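Local coordinates for chitin oligosaccharide binding protein NagB2 (Paenibacillus sp. FPU-7, PDB 7EHU), which binds chitin oligosaccharides such as N,N'-diacetylchitobiose and N,N',N''-triacetylchitotriose, probably delivering them to a membrane transporter as an extracellular solute-binding protein, at residues 147-152 against 309-314; 210-215 against 229-234; 216-221 against 384-389; 394-399 against 423-428. All blocks are in the same frame, centred on the assembly; numbering follows the deposited sequence.

Contact 1: 147-152 against 309-314. With NAG (2-acetamido-2-deoxy-beta-D-glucopyranose), chain B.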
# COMPACT_ATOMS: atom_id res chain seq x y z
N PHE A 147 -2.57 1.75 6.63
CA PHE A 147 -3.05 2.33 5.38
C PHE A 147 -4.53 2.04 5.20
O PHE A 147 -5.07 1.05 5.71
CB PHE A 147 -2.28 1.83 4.13
CG PHE A 147 -2.72 0.47 3.64
CD1 PHE A 147 -2.29 -0.70 4.26
CD2 PHE A 147 -3.59 0.37 2.57
CE1 PHE A 147 -2.72 -1.93 3.82
CE2 PHE A 147 -4.03 -0.88 2.13
CZ PHE A 147 -3.61 -2.02 2.76
N VAL A 148 -5.18 2.92 4.44
CA VAL A 148 -6.40 2.59 3.71
C VAL A 148 -6.19 3.05 2.27
O VAL A 148 -5.32 3.89 2.00
CB VAL A 148 -7.67 3.24 4.30
CG1 VAL A 148 -8.02 2.60 5.64
CG2 VAL A 148 -7.54 4.74 4.41
N GLU A 149 -6.99 2.50 1.35
CA GLU A 149 -7.06 2.97 -0.03
C GLU A 149 -8.46 3.48 -0.30
O GLU A 149 -9.43 2.94 0.22
CB GLU A 149 -6.66 1.87 -1.04
CG GLU A 149 -5.21 1.44 -0.88
CD GLU A 149 -4.73 0.40 -1.84
OE1 GLU A 149 -5.44 0.09 -2.83
OE2 GLU A 149 -3.61 -0.13 -1.59
N GLY A 150 -8.53 4.55 -1.10
CA GLY A 150 -9.79 5.19 -1.42
C GLY A 150 -9.55 6.30 -2.41
O GLY A 150 -8.45 6.45 -2.93
N PHE A 151 -10.60 7.07 -2.69
CA PHE A 151 -10.54 8.16 -3.67
C PHE A 151 -10.25 9.49 -3.00
O PHE A 151 -11.09 10.04 -2.28
CB PHE A 151 -11.85 8.29 -4.44
CG PHE A 151 -12.08 7.22 -5.46
CD1 PHE A 151 -11.46 7.26 -6.70
CD2 PHE A 151 -12.92 6.15 -5.18
CE1 PHE A 151 -11.68 6.26 -7.64
CE2 PHE A 151 -13.15 5.17 -6.12
CZ PHE A 151 -12.53 5.23 -7.35
N TYR A 152 -9.06 10.03 -3.25
CA TYR A 152 -8.85 11.45 -3.08
C TYR A 152 -9.57 12.17 -4.22
O TYR A 152 -9.58 11.68 -5.36
CB TYR A 152 -7.36 11.76 -3.18
CG TYR A 152 -6.51 11.20 -2.06
CD1 TYR A 152 -6.26 11.93 -0.90
CD2 TYR A 152 -5.93 9.94 -2.17
CE1 TYR A 152 -5.45 11.44 0.11
CE2 TYR A 152 -5.14 9.45 -1.19
CZ TYR A 152 -4.88 10.19 -0.06
OH TYR A 152 -4.06 9.67 0.91
N LEU A 309 -17.20 -1.63 2.79
CA LEU A 309 -15.87 -2.07 3.18
C LEU A 309 -14.82 -1.08 2.68
O LEU A 309 -15.03 -0.35 1.72
CB LEU A 309 -15.58 -3.45 2.58
CG LEU A 309 -16.56 -4.55 2.97
CD1 LEU A 309 -16.15 -5.86 2.32
CD2 LEU A 309 -16.63 -4.72 4.47
N ILE A 310 -13.67 -1.06 3.35
CA ILE A 310 -12.56 -0.23 2.91
C ILE A 310 -11.29 -1.07 2.88
O ILE A 310 -11.03 -1.84 3.79
CB ILE A 310 -12.41 1.05 3.77
CG1 ILE A 310 -11.42 2.03 3.13
CG2 ILE A 310 -12.02 0.70 5.19
CD1 ILE A 310 -11.43 3.40 3.78
N ASN A 311 -10.53 -0.95 1.81
CA ASN A 311 -9.24 -1.63 1.75
C ASN A 311 -8.30 -0.99 2.76
O ASN A 311 -8.10 0.23 2.72
CB ASN A 311 -8.70 -1.49 0.33
CG ASN A 311 -7.33 -2.16 0.10
OD1 ASN A 311 -6.56 -1.67 -0.71
ND2 ASN A 311 -7.06 -3.29 0.75
N GLY A 312 -7.73 -1.79 3.66
CA GLY A 312 -6.78 -1.22 4.61
C GLY A 312 -6.24 -2.28 5.54
O GLY A 312 -6.69 -3.43 5.55
N GLY A 313 -5.26 -1.86 6.33
CA GLY A 313 -4.60 -2.75 7.27
C GLY A 313 -3.26 -2.18 7.67
O GLY A 313 -2.98 -1.01 7.47
N TRP A 314 -2.43 -3.06 8.23
CA TRP A 314 -1.06 -2.73 8.64
C TRP A 314 -0.17 -3.76 7.95
O TRP A 314 -0.04 -4.89 8.40
CB TRP A 314 -0.91 -2.74 10.16
CG TRP A 314 -1.58 -1.54 10.79
CD1 TRP A 314 -1.00 -0.34 11.09
CD2 TRP A 314 -2.96 -1.43 11.17
NE1 TRP A 314 -1.92 0.51 11.63
CE2 TRP A 314 -3.13 -0.13 11.71
CE3 TRP A 314 -4.06 -2.29 11.12
CZ2 TRP A 314 -4.35 0.33 12.19
CZ3 TRP A 314 -5.28 -1.82 11.62
CH2 TRP A 314 -5.41 -0.53 12.13
C1 NAG B . 2.05 -0.57 -1.49
C2 NAG B . 2.39 -1.75 -2.36
C3 NAG B . 1.12 -2.50 -2.76
C4 NAG B . 0.32 -2.88 -1.51
C5 NAG B . 0.06 -1.64 -0.66
C6 NAG B . -0.64 -1.95 0.65
C7 NAG B . 4.41 -1.72 -3.75
C8 NAG B . 5.03 -1.24 -5.04
N2 NAG B . 3.14 -1.35 -3.55
O3 NAG B . 1.50 -3.66 -3.49
O4 NAG B . -0.94 -3.44 -1.85
O5 NAG B . 1.31 -1.00 -0.35
O6 NAG B . 0.12 -2.84 1.46
O7 NAG B . 5.02 -2.41 -2.94
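The ring of Phe147 lies flat over the backbone of Gly312 and Gly313. Gly312 CA sits 3.9 Å from the ring centroid and 20° off its normal, a CH-pi contact, while Gly313 N approaches the same face nearer the rim. C6 of the bound N-acetylglucosamine meets the opposite face of the ring, 3.6 Å from Phe147 CZ and also toward the rim. A chi1 of 80° places Phe147 CG between its backbone N and carbonyl carbon, a start that lets the ring fold over the glycine strand. A CB on Gly313 would point to the ring's side of the sheet; one on Gly312 would point to the Val148 side and run into Phe147 O and Val148 CG1. Asn311 OD1 lies in the ring plane, at its edge. Glu149 and Asn311 stand side by side on the same face of the sheet as Phe147, carboxylate and amide planes 81° apart, with Glu149 OE1 only 3.0 Å from Asn311 OD1. Two acceptors this close would probably raise the acid's pKa. The amide is held by its other end, since Asn311 ND2 donates to Phe385 O. On the opposite face of the sheet Val148 and Ile310 cross obliquely, Val148 CB lying 3.8 Å from Ile310 CD1. The strands run antiparallel: Phe147 N gives Gly313 O a bond of 2.9 Å, and Gly313 N returns one of 3.0 Å to Phe147 O. An aromatic side chain lining the cleft is characteristic of sugar-binding sites, here the glycan pocket of a solute-binding protein.

Contact 2: 210-215 against 229-234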
# COMPACT_ATOMS: atom_id res chain seq x y z
N ALA A 210 -15.60 -5.12 -4.27
CA ALA A 210 -16.93 -4.52 -4.31
C ALA A 210 -17.93 -5.39 -5.05
O ALA A 210 -19.11 -5.43 -4.70
CB ALA A 210 -16.88 -3.13 -4.96
N THR A 211 -17.48 -6.09 -6.10
CA THR A 211 -18.41 -6.92 -6.88
C THR A 211 -18.57 -8.32 -6.33
O THR A 211 -19.66 -8.88 -6.42
CB THR A 211 -17.96 -7.01 -8.35
OG1 THR A 211 -16.63 -7.51 -8.41
CG2 THR A 211 -18.05 -5.67 -9.04
N ALA A 212 -17.51 -8.92 -5.76
CA ALA A 212 -17.54 -10.32 -5.36
C ALA A 212 -17.55 -10.51 -3.85
O ALA A 212 -17.87 -11.61 -3.39
CB ALA A 212 -16.33 -11.05 -5.94
N GLY A 213 -17.20 -9.49 -3.08
CA GLY A 213 -17.05 -9.63 -1.65
C GLY A 213 -15.64 -10.00 -1.24
O GLY A 213 -14.85 -10.49 -2.05
N PRO A 214 -15.30 -9.77 0.03
CA PRO A 214 -13.92 -10.02 0.48
C PRO A 214 -13.53 -11.49 0.53
O PRO A 214 -12.34 -11.80 0.50
CB PRO A 214 -13.88 -9.40 1.89
CG PRO A 214 -15.32 -9.49 2.35
CD PRO A 214 -16.16 -9.27 1.12
N GLU A 215 -14.49 -12.40 0.64
CA GLU A 215 -14.19 -13.82 0.68
C GLU A 215 -13.59 -14.32 -0.63
O GLU A 215 -12.87 -15.32 -0.65
CB GLU A 215 -15.49 -14.56 0.99
CG GLU A 215 -16.58 -14.40 -0.07
CD GLU A 215 -17.42 -13.10 -0.03
OE1 GLU A 215 -18.24 -12.96 -0.96
OE2 GLU A 215 -17.29 -12.21 0.85
N ASP A 229 -14.70 -16.69 -11.31
CA ASP A 229 -16.04 -16.56 -10.77
C ASP A 229 -16.72 -15.34 -11.37
O ASP A 229 -16.09 -14.28 -11.48
CB ASP A 229 -15.95 -16.44 -9.25
CG ASP A 229 -15.60 -17.77 -8.57
OD1 ASP A 229 -15.34 -17.74 -7.34
OD2 ASP A 229 -15.62 -18.83 -9.24
N PRO A 230 -17.99 -15.44 -11.78
CA PRO A 230 -18.62 -14.32 -12.48
C PRO A 230 -18.54 -12.99 -11.75
O PRO A 230 -18.39 -11.94 -12.40
CB PRO A 230 -20.08 -14.78 -12.62
CG PRO A 230 -19.99 -16.26 -12.71
CD PRO A 230 -18.86 -16.63 -11.76
N ALA A 231 -18.66 -13.00 -10.42
CA ALA A 231 -18.63 -11.74 -9.68
C ALA A 231 -17.23 -11.13 -9.69
O ALA A 231 -17.11 -9.90 -9.62
CB ALA A 231 -19.09 -11.95 -8.24
N VAL A 232 -16.18 -11.95 -9.77
CA VAL A 232 -14.82 -11.40 -9.90
C VAL A 232 -14.65 -10.82 -11.30
O VAL A 232 -14.16 -9.69 -11.47
CB VAL A 232 -13.76 -12.47 -9.59
CG1 VAL A 232 -12.35 -11.93 -9.85
CG2 VAL A 232 -13.88 -12.96 -8.15
N LEU A 233 -15.05 -11.58 -12.32
CA LEU A 233 -15.01 -11.09 -13.69
C LEU A 233 -15.75 -9.76 -13.82
O LEU A 233 -15.28 -8.85 -14.51
CB LEU A 233 -15.61 -12.14 -14.64
CG LEU A 233 -15.85 -11.68 -16.07
CD1 LEU A 233 -14.55 -11.30 -16.76
CD2 LEU A 233 -16.58 -12.77 -16.86
N ASP A 234 -16.87 -9.60 -13.11
CA ASP A 234 -17.63 -8.36 -13.16
C ASP A 234 -16.75 -7.17 -12.77
O ASP A 234 -16.81 -6.11 -13.42
CB ASP A 234 -18.86 -8.46 -12.24
CG ASP A 234 -19.72 -7.21 -12.25
OD1 ASP A 234 -20.47 -6.98 -11.28
OD2 ASP A 234 -19.72 -6.49 -13.26
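Ala231, in the first turn of helix 230-244, is the first residue of 229-234 to meet the other segment. Its methyl rests on the last turn of helix 197-212, with Ala231 CB 3.7 Å from Ala212 CB and 3.6 Å from Thr211 O. Its carbonyl is equally engaged: Thr211 OG1 donates to Ala231 O over 2.7 Å, the donor tilted 23° from the carbonyl plane. A chi1 of 56° sets that OG1 between the backbone N and carbonyl carbon of Thr211, where it also lies within bonding distance of Leu207 O in its own helix. An alanine at Thr211 would probably leave Ala231 O without this cross-helix donor and open a gap beside Asp234 where the methyl had been. The junction is thus the end of one helix laid against the start of another; just past it Gly213 leaves the helical path with a phi of 91°, at which a CB would press against the carbonyl O of Ala212, and helix 214-219 follows. Val232 comes next. Its CB points away from 210-215, yet its CG2 branch still reaches back to within 3.8 Å of Ala212 CB. Two residues further, Asp234 extends its carboxylate across the methyl of Thr211, Asp234 OD1 lying 3.5 Å from Thr211 CG2, while Asp234 OD2 forms a salt bridge with Arg238 further along the same helix.

Contact 3: 216-221 against 384-389. With NAG (2-acetamido-2-deoxy-beta-D-glucopyranose), chain B.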
# COMPACT_ATOMS: atom_id res chain seq x y z
N ALA A 216 -13.89 -13.66 -1.75
CA ALA A 216 -13.36 -14.12 -3.03
C ALA A 216 -11.83 -14.06 -3.05
O ALA A 216 -11.18 -15.03 -3.45
CB ALA A 216 -13.95 -13.30 -4.18
N GLN A 217 -11.24 -12.95 -2.61
CA GLN A 217 -9.78 -12.88 -2.65
C GLN A 217 -9.15 -13.76 -1.58
O GLN A 217 -8.02 -14.22 -1.75
CB GLN A 217 -9.29 -11.44 -2.54
CG GLN A 217 -9.68 -10.69 -1.27
CD GLN A 217 -8.94 -9.39 -1.13
OE1 GLN A 217 -8.37 -8.87 -2.12
NE2 GLN A 217 -8.91 -8.86 0.08
N GLU A 218 -9.87 -14.02 -0.48
CA GLU A 218 -9.36 -14.95 0.52
C GLU A 218 -9.29 -16.37 -0.03
O GLU A 218 -8.43 -17.16 0.38
CB GLU A 218 -10.27 -14.95 1.76
CG GLU A 218 -10.31 -13.63 2.51
CD GLU A 218 -9.09 -13.35 3.38
OE1 GLU A 218 -8.89 -12.15 3.71
OE2 GLU A 218 -8.35 -14.29 3.75
N GLY A 219 -10.18 -16.70 -0.96
CA GLY A 219 -10.29 -18.06 -1.45
C GLY A 219 -9.37 -18.42 -2.59
O GLY A 219 -9.18 -19.61 -2.84
N PHE A 220 -8.81 -17.44 -3.31
CA PHE A 220 -8.03 -17.76 -4.50
C PHE A 220 -6.91 -18.75 -4.18
O PHE A 220 -6.74 -19.77 -4.86
CB PHE A 220 -7.44 -16.51 -5.16
CG PHE A 220 -8.44 -15.52 -5.69
CD1 PHE A 220 -9.66 -15.90 -6.22
CD2 PHE A 220 -8.12 -14.17 -5.68
CE1 PHE A 220 -10.55 -14.95 -6.71
CE2 PHE A 220 -9.00 -13.23 -6.18
CZ PHE A 220 -10.21 -13.63 -6.70
N ALA A 221 -6.11 -18.45 -3.15
CA ALA A 221 -4.98 -19.31 -2.81
C ALA A 221 -5.39 -20.58 -2.08
O ALA A 221 -4.57 -21.50 -1.94
CB ALA A 221 -3.94 -18.54 -1.98
N ALA A 384 -12.62 -3.47 7.29
CA ALA A 384 -11.55 -3.37 6.30
C ALA A 384 -11.25 -4.74 5.70
O ALA A 384 -11.57 -5.78 6.28
CB ALA A 384 -10.28 -2.79 6.92
N PHE A 385 -10.62 -4.73 4.53
CA PHE A 385 -10.08 -5.93 3.92
C PHE A 385 -8.65 -5.66 3.49
O PHE A 385 -8.32 -4.55 3.05
CB PHE A 385 -10.92 -6.41 2.72
CG PHE A 385 -11.06 -5.42 1.60
CD1 PHE A 385 -12.11 -4.50 1.61
CD2 PHE A 385 -10.19 -5.44 0.52
CE1 PHE A 385 -12.27 -3.62 0.56
CE2 PHE A 385 -10.35 -4.56 -0.52
CZ PHE A 385 -11.39 -3.65 -0.50
N PRO A 386 -7.77 -6.64 3.61
CA PRO A 386 -6.37 -6.44 3.22
C PRO A 386 -6.23 -6.35 1.70
O PRO A 386 -7.12 -6.72 0.94
CB PRO A 386 -5.68 -7.69 3.76
CG PRO A 386 -6.74 -8.74 3.67
CD PRO A 386 -8.02 -8.03 4.03
N ALA A 387 -5.08 -5.84 1.27
CA ALA A 387 -4.76 -5.87 -0.15
C ALA A 387 -4.59 -7.31 -0.62
O ALA A 387 -4.10 -8.17 0.11
CB ALA A 387 -3.49 -5.08 -0.43
N PHE A 388 -5.01 -7.56 -1.86
CA PHE A 388 -4.96 -8.92 -2.39
C PHE A 388 -3.54 -9.50 -2.36
O PHE A 388 -3.38 -10.72 -2.27
CB PHE A 388 -5.53 -8.98 -3.82
CG PHE A 388 -4.54 -8.58 -4.86
CD1 PHE A 388 -4.21 -7.25 -5.04
CD2 PHE A 388 -3.90 -9.53 -5.62
CE1 PHE A 388 -3.24 -6.89 -5.96
CE2 PHE A 388 -2.94 -9.17 -6.54
CZ PHE A 388 -2.62 -7.85 -6.71
N ASP A 389 -2.51 -8.65 -2.41
CA ASP A 389 -1.12 -9.14 -2.43
C ASP A 389 -0.65 -9.62 -1.07
O ASP A 389 0.41 -10.26 -0.99
CB ASP A 389 -0.35 -8.06 -3.15
CG ASP A 389 0.02 -6.84 -2.33
OD1 ASP A 389 0.26 -6.61 -1.23
OD2 ASP A 389 -0.98 -6.07 -2.63
C1 NAG B . 2.05 -0.57 -1.49
C2 NAG B . 2.39 -1.75 -2.36
C3 NAG B . 1.12 -2.50 -2.76
C4 NAG B . 0.32 -2.88 -1.51
C5 NAG B . 0.06 -1.64 -0.66
C6 NAG B . -0.64 -1.95 0.65
C7 NAG B . 4.41 -1.72 -3.75
C8 NAG B . 5.03 -1.24 -5.04
N2 NAG B . 3.14 -1.35 -3.55
O3 NAG B . 1.50 -3.66 -3.49
O4 NAG B . -0.94 -3.44 -1.85
O5 NAG B . 1.31 -1.00 -0.35
O6 NAG B . 0.12 -2.84 1.46
O7 NAG B . 5.02 -2.41 -2.94
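Gln217 fills the tight part of the contact, its side-chain amide inserted among Phe385, Pro386 and Phe388. Gln217 NE2 donates to Pro386 O over 2.9 Å, with an N-H...O angle of 160° and the acceptor close to the amide plane. The same nitrogen lies 3.7 Å from Phe385 CD2, its amide plane turned 75° from that ring. At the other end of the amide, Gln217 OE1 packs against the backbone and first side-chain carbon of the next aromatic residue, 3.3 Å from Phe388 CB, and takes a weak bond from Asn205 ND2; Asn205 OD1 in turn receives Phe388 N. An extended chain beyond CG (chi2 169°) carries the amide this far from its helix. The loop so held leads from strand 383-385 into the glycan pocket: Ala387 CB comes 3.3 Å from O4 of the bound N-acetylglucosamine, and that O4 donates to Asp389 OD2 over 2.7 Å. Gln217 probably acts as a second-shell residue, since it holds Pro386 O, next to Ala387. Asp389 OD1 makes a salt bridge with Arg77. Toward solvent the packing is slacker: the partly exposed Glu218, bent at chi2, only brings its OE1 to 4.0 Å from Pro386 CG, the two side chains crossing at about a right angle.

Contact 4: 394-399 against 423-428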
# COMPACT_ATOMS: atom_id res chain seq x y z
N PRO A 394 3.45 -14.27 -4.79
CA PRO A 394 4.08 -13.23 -5.61
C PRO A 394 3.91 -13.42 -7.11
O PRO A 394 3.65 -12.45 -7.84
CB PRO A 394 5.55 -13.31 -5.17
CG PRO A 394 5.46 -13.68 -3.73
CD PRO A 394 4.32 -14.68 -3.67
N LYS A 395 4.03 -14.65 -7.59
CA LYS A 395 3.85 -14.89 -9.01
C LYS A 395 2.45 -14.50 -9.49
O LYS A 395 2.29 -14.01 -10.62
CB LYS A 395 4.09 -16.36 -9.32
CG LYS A 395 3.93 -16.61 -10.77
CD LYS A 395 4.92 -16.00 -11.68
CE LYS A 395 4.49 -16.43 -13.09
NZ LYS A 395 4.47 -17.85 -13.38
N VAL A 396 1.43 -14.77 -8.68
CA VAL A 396 0.06 -14.40 -9.03
C VAL A 396 -0.06 -12.88 -9.09
O VAL A 396 -0.65 -12.32 -10.03
CB VAL A 396 -0.92 -15.02 -8.01
CG1 VAL A 396 -2.36 -14.55 -8.26
CG2 VAL A 396 -0.85 -16.55 -8.04
N LYS A 397 0.50 -12.19 -8.10
CA LYS A 397 0.46 -10.73 -8.08
C LYS A 397 1.08 -10.14 -9.34
O LYS A 397 0.49 -9.26 -9.98
CB LYS A 397 1.19 -10.19 -6.85
CG LYS A 397 1.18 -8.69 -6.73
CD LYS A 397 2.14 -8.19 -5.66
CE LYS A 397 3.57 -8.15 -6.12
NZ LYS A 397 4.42 -7.59 -5.06
N VAL A 398 2.30 -10.57 -9.68
CA VAL A 398 3.00 -10.00 -10.84
C VAL A 398 2.24 -10.31 -12.12
O VAL A 398 2.16 -9.49 -13.05
CB VAL A 398 4.46 -10.51 -10.84
CG1 VAL A 398 5.21 -10.09 -12.09
CG2 VAL A 398 5.20 -9.99 -9.60
N THR A 399 1.63 -11.50 -12.21
CA THR A 399 0.82 -11.82 -13.37
C THR A 399 -0.38 -10.89 -13.47
O THR A 399 -0.76 -10.47 -14.57
CB THR A 399 0.40 -13.28 -13.31
OG1 THR A 399 1.56 -14.12 -13.28
CG2 THR A 399 -0.43 -13.67 -14.53
N LYS A 423 -5.28 -19.80 -14.37
CA LYS A 423 -4.23 -20.73 -14.76
C LYS A 423 -3.01 -20.56 -13.86
O LYS A 423 -2.47 -21.54 -13.34
CB LYS A 423 -3.87 -20.51 -16.24
CG LYS A 423 -2.86 -21.50 -16.80
CD LYS A 423 -2.59 -21.24 -18.29
CE LYS A 423 -1.19 -21.71 -18.71
NZ LYS A 423 -0.58 -22.69 -17.76
N VAL A 424 -2.56 -19.32 -13.66
CA VAL A 424 -1.40 -19.10 -12.79
C VAL A 424 -1.74 -19.43 -11.34
O VAL A 424 -0.89 -19.96 -10.61
CB VAL A 424 -0.75 -17.70 -12.95
CG1 VAL A 424 -0.30 -17.48 -14.40
CG2 VAL A 424 -1.68 -16.57 -12.47
N GLN A 425 -2.97 -19.15 -10.91
CA GLN A 425 -3.37 -19.45 -9.53
C GLN A 425 -3.34 -20.95 -9.27
O GLN A 425 -2.88 -21.40 -8.21
CB GLN A 425 -4.77 -18.92 -9.28
CG GLN A 425 -5.24 -19.01 -7.84
CD GLN A 425 -4.39 -18.14 -6.94
OE1 GLN A 425 -4.52 -16.92 -6.99
NE2 GLN A 425 -3.54 -18.74 -6.13
N ASP A 426 -3.86 -21.73 -10.22
CA ASP A 426 -3.84 -23.18 -10.11
C ASP A 426 -2.41 -23.70 -10.03
O ASP A 426 -2.11 -24.59 -9.23
CB ASP A 426 -4.54 -23.82 -11.31
CG ASP A 426 -6.05 -23.70 -11.24
OD1 ASP A 426 -6.60 -23.51 -10.15
OD2 ASP A 426 -6.70 -23.86 -12.30
N GLU A 427 -1.52 -23.15 -10.87
CA GLU A 427 -0.11 -23.54 -10.85
C GLU A 427 0.52 -23.21 -9.50
O GLU A 427 1.24 -24.04 -8.93
CB GLU A 427 0.64 -22.85 -12.00
CG GLU A 427 0.31 -23.47 -13.36
CD GLU A 427 0.56 -22.58 -14.56
OE1 GLU A 427 0.82 -21.36 -14.41
OE2 GLU A 427 0.46 -23.11 -15.69
N ALA A 428 0.22 -22.03 -8.97
CA ALA A 428 0.82 -21.63 -7.70
C ALA A 428 0.28 -22.47 -6.55
O ALA A 428 1.01 -22.77 -5.60
CB ALA A 428 0.54 -20.15 -7.44
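Apolar contacts between Val396, Thr399, Val424 and Ala428 carry most of this helix pair. Thr399 and Val424 meet tip to tip, Thr399 CG2 being 3.8 Å from Val424 CG2, a contact less certain because Val424 has two conformations. Further along, Val396 CG2 rests on Ala428 CB at 3.9 Å. Polar groups enter from the flank. Gln425, bent at chi2 (65°), swings its amide back over Val396, Gln425 OE1 coming within 3.4 Å of Val396 CG1. That oxygen takes a hydrogen bond from Trp227 NE1, and Gln425 NE2 binds Asn429 OD1 and Gln393 OE1, so both ends of the amide are held. Within the first helix, Thr399 OG1 bonds to Lys395 O over 2.8 Å, reaching it from the face opposite Thr399 N, and this bond fixes the turn of the side chain that presents CG2 to Val424. An alanine at Thr399 would probably leave Lys395 O with one donor fewer and Val424 facing a gap. Charge plays a looser part: Lys395 NZ stays 5.2 Å from Glu427 OE1, a distant attraction at most. The axes of the two short helical segments approach to 9.3 Å, their directions 169° apart, in the antiparallel hairpin of helices 394-408 and 414-430 near the C-terminus. Phe220 and Trp227 flank its Gln425 side, Pro394 packs on helix 100-107, and Lys397 forms a salt bridge with Asp78 of helix 73-86.

Overall arrangement
Contact 1 lies nearest the chain centre and contact 3 next to it; both are buried and reach the same bound sugar. They meet through the neighbouring strands 309-320 and 383-385 of one sheet. Contact 2 is a surface junction about 21 Å from the chain centre to its own, sharing helix 214-219 with contact 3, and Val232 touches Phe220 there. Contact 4, similarly peripheral though largely buried, joins contact 3 through Phe220 against Gln425 and Asp389 against Lys397. Chemistry follows place: backbone pairing and an aromatic face in contact 1, a single amide-to-carbonyl bond in contact 3, one hydroxyl-to-carbonyl bond with small methyls in contact 2, and mainly apolar helix packing in contact 4.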